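Local structure of ADP-ribosylating toxin CARDS (Mycoplasma pneumoniae, 4TLV) at residues Gly139-Ala142 and Ala143-Arg147; Asp247-Ala251 and Glu252-Asn256. The protein transfers the ADP-ribosyl group of NAD(+) onto target proteins as the main virulence factor of its bacterium and provokes vacuoles in mammalian cells. One frame throughout, in Å; residues are numbered along the deposited sequence.

Contact 1 of 2, residues Gly139-Ala142 and Ala143-Arg147; sequences GPIA and AANVR. With SO4 (sulfate ion), chain G.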
loop_
_atom_site.group_PDB
_atom_site.type_symbol
_atom_site.label_atom_id
_atom_site.label_comp_id
_atom_site.label_asym_id
_atom_site.label_seq_id
_atom_site.Cartn_x
_atom_site.Cartn_y
_atom_site.Cartn_z
ATOM N N GLY A 139 4.417 20.892 9.891
ATOM C CA GLY A 139 3.727 22.127 10.239
ATOM C C GLY A 139 2.474 22.447 9.442
ATOM O O GLY A 139 1.978 21.619 8.666
ATOM N N PRO A 140 1.950 23.663 9.624
ATOM C CA PRO A 140 0.682 24.103 9.037
ATOM C C PRO A 140 0.660 24.049 7.511
ATOM O O PRO A 140 1.691 24.211 6.852
ATOM C CB PRO A 140 0.581 25.581 9.474
ATOM C CG PRO A 140 1.464 25.686 10.661
ATOM C CD PRO A 140 2.588 24.729 10.417
ATOM N N ILE A 141 -0.530 23.856 6.959
ATOM C CA ILE A 141 -0.714 23.876 5.516
ATOM C C ILE A 141 -1.450 25.154 5.160
ATOM O O ILE A 141 -2.532 25.393 5.679
ATOM C CB ILE A 141 -1.544 22.664 5.030
ATOM C CG1 ILE A 141 -0.815 21.358 5.360
ATOM C CG2 ILE A 141 -1.791 22.763 3.508
ATOM C CD1 ILE A 141 -1.614 20.105 4.984
ATOM N N ALA A 142 -0.853 25.968 4.291
ATOM C CA ALA A 142 -1.444 27.242 3.889
ATOM C C ALA A 142 -2.686 27.060 3.021
ATOM O O ALA A 142 -2.788 26.092 2.270
ATOM C CB ALA A 142 -0.427 28.068 3.144
ATOM N N ALA A 143 -3.614 28.019 3.095
ATOM C CA ALA A 143 -4.807 27.975 2.248
ATOM C C ALA A 143 -4.442 27.873 0.766
ATOM O O ALA A 143 -5.138 27.217 -0.018
ATOM C CB ALA A 143 -5.680 29.212 2.499
ATOM N N ALA A 144 -3.354 28.535 0.383
ATOM C CA ALA A 144 -2.910 28.551 -1.008
ATOM C C ALA A 144 -2.566 27.176 -1.602
ATOM O O ALA A 144 -2.557 27.033 -2.826
ATOM C CB ALA A 144 -1.733 29.527 -1.191
ATOM N N ASN A 145 -2.288 26.182 -0.752
ATOM C CA ASN A 145 -2.037 24.813 -1.225
ATOM C C ASN A 145 -3.327 24.049 -1.568
ATOM O O ASN A 145 -3.279 23.040 -2.265
ATOM C CB ASN A 145 -1.272 23.980 -0.172
ATOM C CG ASN A 145 0.187 24.387 -0.033
ATOM O OD1 ASN A 145 0.425 25.595 0.470
ATOM N ND2 ASN A 145 1.094 23.604 -0.355
ATOM N N VAL A 146 -4.466 24.505 -1.054
ATOM C CA VAL A 146 -5.692 23.705 -1.141
ATOM C C VAL A 146 -6.442 24.045 -2.426
ATOM O O VAL A 146 -6.928 25.172 -2.597
ATOM C CB VAL A 146 -6.604 23.918 0.091
ATOM C CG1 VAL A 146 -7.834 23.004 0.023
ATOM C CG2 VAL A 146 -5.832 23.654 1.383
ATOM N N ARG A 147 -6.495 23.097 -3.354
ATOM C CA ARG A 147 -7.060 23.400 -4.661
ATOM C C ARG A 147 -8.564 23.193 -4.725
ATOM O O ARG A 147 -9.275 24.023 -5.293
ATOM C CB ARG A 147 -6.389 22.596 -5.781
ATOM C CG ARG A 147 -6.932 22.959 -7.185
ATOM C CD ARG A 147 -6.045 22.444 -8.323
ATOM N NE ARG A 147 -6.305 21.030 -8.620
ATOM C CZ ARG A 147 -5.880 20.418 -9.716
ATOM N NH1 ARG A 147 -5.174 21.092 -10.628
ATOM N NH2 ARG A 147 -6.161 19.140 -9.915
HETATM S S SO4 G . -3.461 18.368 -12.716
HETATM O O1 SO4 G . -3.479 19.826 -12.631
HETATM O O2 SO4 G . -3.420 17.918 -14.119
HETATM O O3 SO4 G . -2.266 17.878 -12.037
HETATM O O4 SO4 G . -4.681 17.832 -12.079
HETATM O O HOH W 1 1.595 25.339 2.940
#
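Asn145 lays its CB over the CG2 branch of Ile141, 3.9 Å away, the two side chains crossing at about a right angle. CG2 is the Ile141 branch that stands anti to the backbone N, and this brings it up to the asparagine while the residue as a whole is buried against Ile83 of strand 76-84. Further out on the asparagine side chain, Asn145 OD1 comes within 3.7 Å of Ala142 CB. A water joins the two residues: it accepts from Ala142 N at 2.9 Å and donates to Asn145 OD1 at 2.7 Å. The other end of the amide is also held, since ND2 is hydrogen-bonded to Arg84 O and Asp86 OD2, so both ends of the group resist rotation. The backbone beneath makes one turn of 3-10 helix at residues 143-145, leading into strand 146-156 of the five-stranded antiparallel sheet of the mono-ADP-ribosyltransferase domain. Its bonds run from Asn145 N to Ala142 O (3.1 Å) and from Val146 N to Ala143 O (3.0 Å). Beyond the turn, Arg147 bends at chi3 (81°) and offers NH1 and NH2 to two oxygens of a sulfate, with NH1 to O1 and NH2 to O4 both 2.9 Å; Arg8 also binds this ion, while Arg147 NE pairs with Glu82.

Contact 2 of 2, residues Asp247-Ala251 and Glu252-Asn256; sequences DKCIA and EKIDN. With SO4 (sulfate ion), chain H.
Ala251 and Cys249 both receive the end of Ile254, and the segment that carries this isoleucine begins at Glu252, just past the alanine. The carboxylate of Glu252 is engaged outside the two segments: OE2 is hydrogen-bonded to Ser221 OG, and OE1 makes a long, weak ion pair with Arg168. Glu271 of the KELED motif brings a like charge close to OE2. Next comes Lys253, whose side chain runs out fully extended, CG anti to the backbone N (chi1 180°). That straight reach carries NZ to two anions at once. Lys253 NZ forms a salt bridge with Asp255 OD1 at 2.7 Å, using the syn lone pair of that oxygen. The same Lys253 NZ bonds sulfate O1 at 2.6 Å, with a weak second bond to O2. Ser267 OG holds the same ion. Ile254 points to the other side of the strand from Lys253 and supplies the apolar part of the contact. Its CG1 stands beside the backbone N and chi2 is 70°, which bends the end of the chain back toward the preceding segment; Ile254 CD1 lies 4.0 Å from Cys249 CB and 4.1 Å from Ala251 CB. Asp255 thus shares the lysine's side, as alternation along a strand requires, and Asn256 then ties OD1 to Ser216 OG. The whole is a loop pinned by the Cys249–Cys232 disulfide and turning into edge strand 253-258 of a three-stranded antiparallel sheet, in a region inferred to form the NAD(+)-binding pocket.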
loop_
_atom_site.group_PDB
_atom_site.type_symbol
_atom_site.label_atom_id
_atom_site.label_comp_id
_atom_site.label_asym_id
_atom_site.label_seq_id
_atom_site.Cartn_x
_atom_site.Cartn_y
_atom_site.Cartn_z
ATOM N N ASP A 247 -15.028 11.157 21.208
ATOM C CA ASP A 247 -16.395 11.026 20.727
ATOM C C ASP A 247 -16.558 11.586 19.320
ATOM O O ASP A 247 -17.471 11.193 18.596
ATOM C CB ASP A 247 -17.364 11.718 21.688
ATOM C CG ASP A 247 -17.502 10.977 23.007
ATOM O OD1 ASP A 247 -17.190 9.768 23.048
ATOM O OD2 ASP A 247 -17.925 11.601 24.004
ATOM N N LYS A 248 -15.674 12.504 18.936
ATOM C CA LYS A 248 -15.701 13.084 17.593
ATOM C C LYS A 248 -14.903 12.263 16.563
ATOM O O LYS A 248 -14.909 12.577 15.371
ATOM C CB LYS A 248 -15.170 14.521 17.620
ATOM C CG LYS A 248 -15.954 15.476 18.516
ATOM C CD LYS A 248 -17.240 15.942 17.855
ATOM C CE LYS A 248 -17.879 17.076 18.653
ATOM N NZ LYS A 248 -19.000 17.734 17.921
ATOM N N CYS A 249 -14.211 11.229 17.027
ATOM C CA CYS A 249 -13.457 10.348 16.134
ATOM C C CYS A 249 -14.395 9.465 15.327
ATOM O O CYS A 249 -15.436 9.013 15.822
ATOM C CB CYS A 249 -12.483 9.468 16.920
ATOM S SG CYS A 249 -11.126 10.379 17.731
ATOM N N ILE A 250 -14.018 9.201 14.085
ATOM C CA ILE A 250 -14.784 8.292 13.250
ATOM C C ILE A 250 -14.109 6.916 13.205
ATOM O O ILE A 250 -13.138 6.710 12.477
ATOM C CB ILE A 250 -14.987 8.890 11.856
ATOM C CG1 ILE A 250 -15.833 10.167 11.981
ATOM C CG2 ILE A 250 -15.675 7.876 10.927
ATOM C CD1 ILE A 250 -16.029 10.885 10.692
ATOM N N ALA A 251 -14.637 5.985 13.998
ATOM C CA ALA A 251 -14.037 4.664 14.186
ATOM C C ALA A 251 -14.995 3.831 15.033
ATOM O O ALA A 251 -15.851 4.403 15.722
ATOM C CB ALA A 251 -12.698 4.792 14.894
ATOM N N GLU A 252 -14.855 2.504 14.990
ATOM C CA GLU A 252 -15.655 1.641 15.860
ATOM C C GLU A 252 -15.239 1.875 17.301
ATOM O O GLU A 252 -16.074 1.829 18.215
ATOM C CB GLU A 252 -15.485 0.157 15.510
ATOM C CG GLU A 252 -15.925 -0.228 14.095
ATOM C CD GLU A 252 -16.134 -1.744 13.943
ATOM O OE1 GLU A 252 -16.030 -2.485 14.954
ATOM O OE2 GLU A 252 -16.423 -2.191 12.815
ATOM N N LYS A 253 -13.950 2.147 17.502
ATOM C CA LYS A 253 -13.397 2.192 18.844
ATOM C C LYS A 253 -11.949 2.646 18.797
ATOM O O LYS A 253 -11.296 2.504 17.769
ATOM C CB LYS A 253 -13.475 0.776 19.418
ATOM C CG LYS A 253 -12.953 0.589 20.813
ATOM C CD LYS A 253 -12.824 -0.913 21.086
ATOM C CE LYS A 253 -12.189 -1.178 22.434
ATOM N NZ LYS A 253 -11.658 -2.569 22.511
ATOM N N ILE A 254 -11.449 3.198 19.901
ATOM C CA ILE A 254 -10.027 3.524 20.021
ATOM C C ILE A 254 -9.400 2.642 21.095
ATOM O O ILE A 254 -9.945 2.490 22.184
ATOM C CB ILE A 254 -9.759 5.034 20.306
ATOM C CG1 ILE A 254 -9.864 5.865 19.025
ATOM C CG2 ILE A 254 -8.335 5.238 20.822
ATOM C CD1 ILE A 254 -11.231 6.007 18.469
ATOM N N ASP A 255 -8.287 2.007 20.760
ATOM C CA ASP A 255 -7.558 1.175 21.708
ATOM C C ASP A 255 -6.189 1.760 22.003
ATOM O O ASP A 255 -5.556 2.331 21.121
ATOM C CB ASP A 255 -7.374 -0.226 21.150
ATOM C CG ASP A 255 -8.683 -0.980 21.041
ATOM O OD1 ASP A 255 -9.201 -1.416 22.088
ATOM O OD2 ASP A 255 -9.199 -1.116 19.914
ATOM N N ASN A 256 -5.740 1.612 23.249
ATOM C CA ASN A 256 -4.380 1.986 23.631
ATOM C C ASN A 256 -3.573 0.744 23.990
ATOM O O ASN A 256 -4.071 -0.143 24.690
ATOM C CB ASN A 256 -4.406 2.925 24.845
ATOM C CG ASN A 256 -5.329 4.113 24.650
ATOM O OD1 ASN A 256 -5.115 4.871 23.581
ATOM N ND2 ASN A 256 -6.235 4.340 25.454
HETATM S S SO4 H . -13.746 -5.210 21.888
HETATM O O1 SO4 H . -13.851 -3.767 21.709
HETATM O O2 SO4 H . -12.341 -5.607 21.818
HETATM O O3 SO4 H . -14.535 -5.877 20.854
HETATM O O4 SO4 H . -14.271 -5.572 23.203
#

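Both contacts illustrate how a loop is set as it enters a strand, yet they serve separate sheets. Contact 1 comes first along the chain, within the mono-ADP-ribosyltransferase domain, and opens into strand 146-156, the central strand of the five-stranded antiparallel sheet. Contact 2 follows in series and opens into strand 253-258, at the edge of a smaller sheet of three strands. Their centres lie 27 Å apart and their nearest atoms about 18 Å, without touching. Contact 1 thus leads into the main sheet of the transferase domain, and contact 2 into the small sheet of the disulfide-bearing region inferred to form the NAD(+)-binding pocket, before the chain passes on to the trefoil domains D2 and D3.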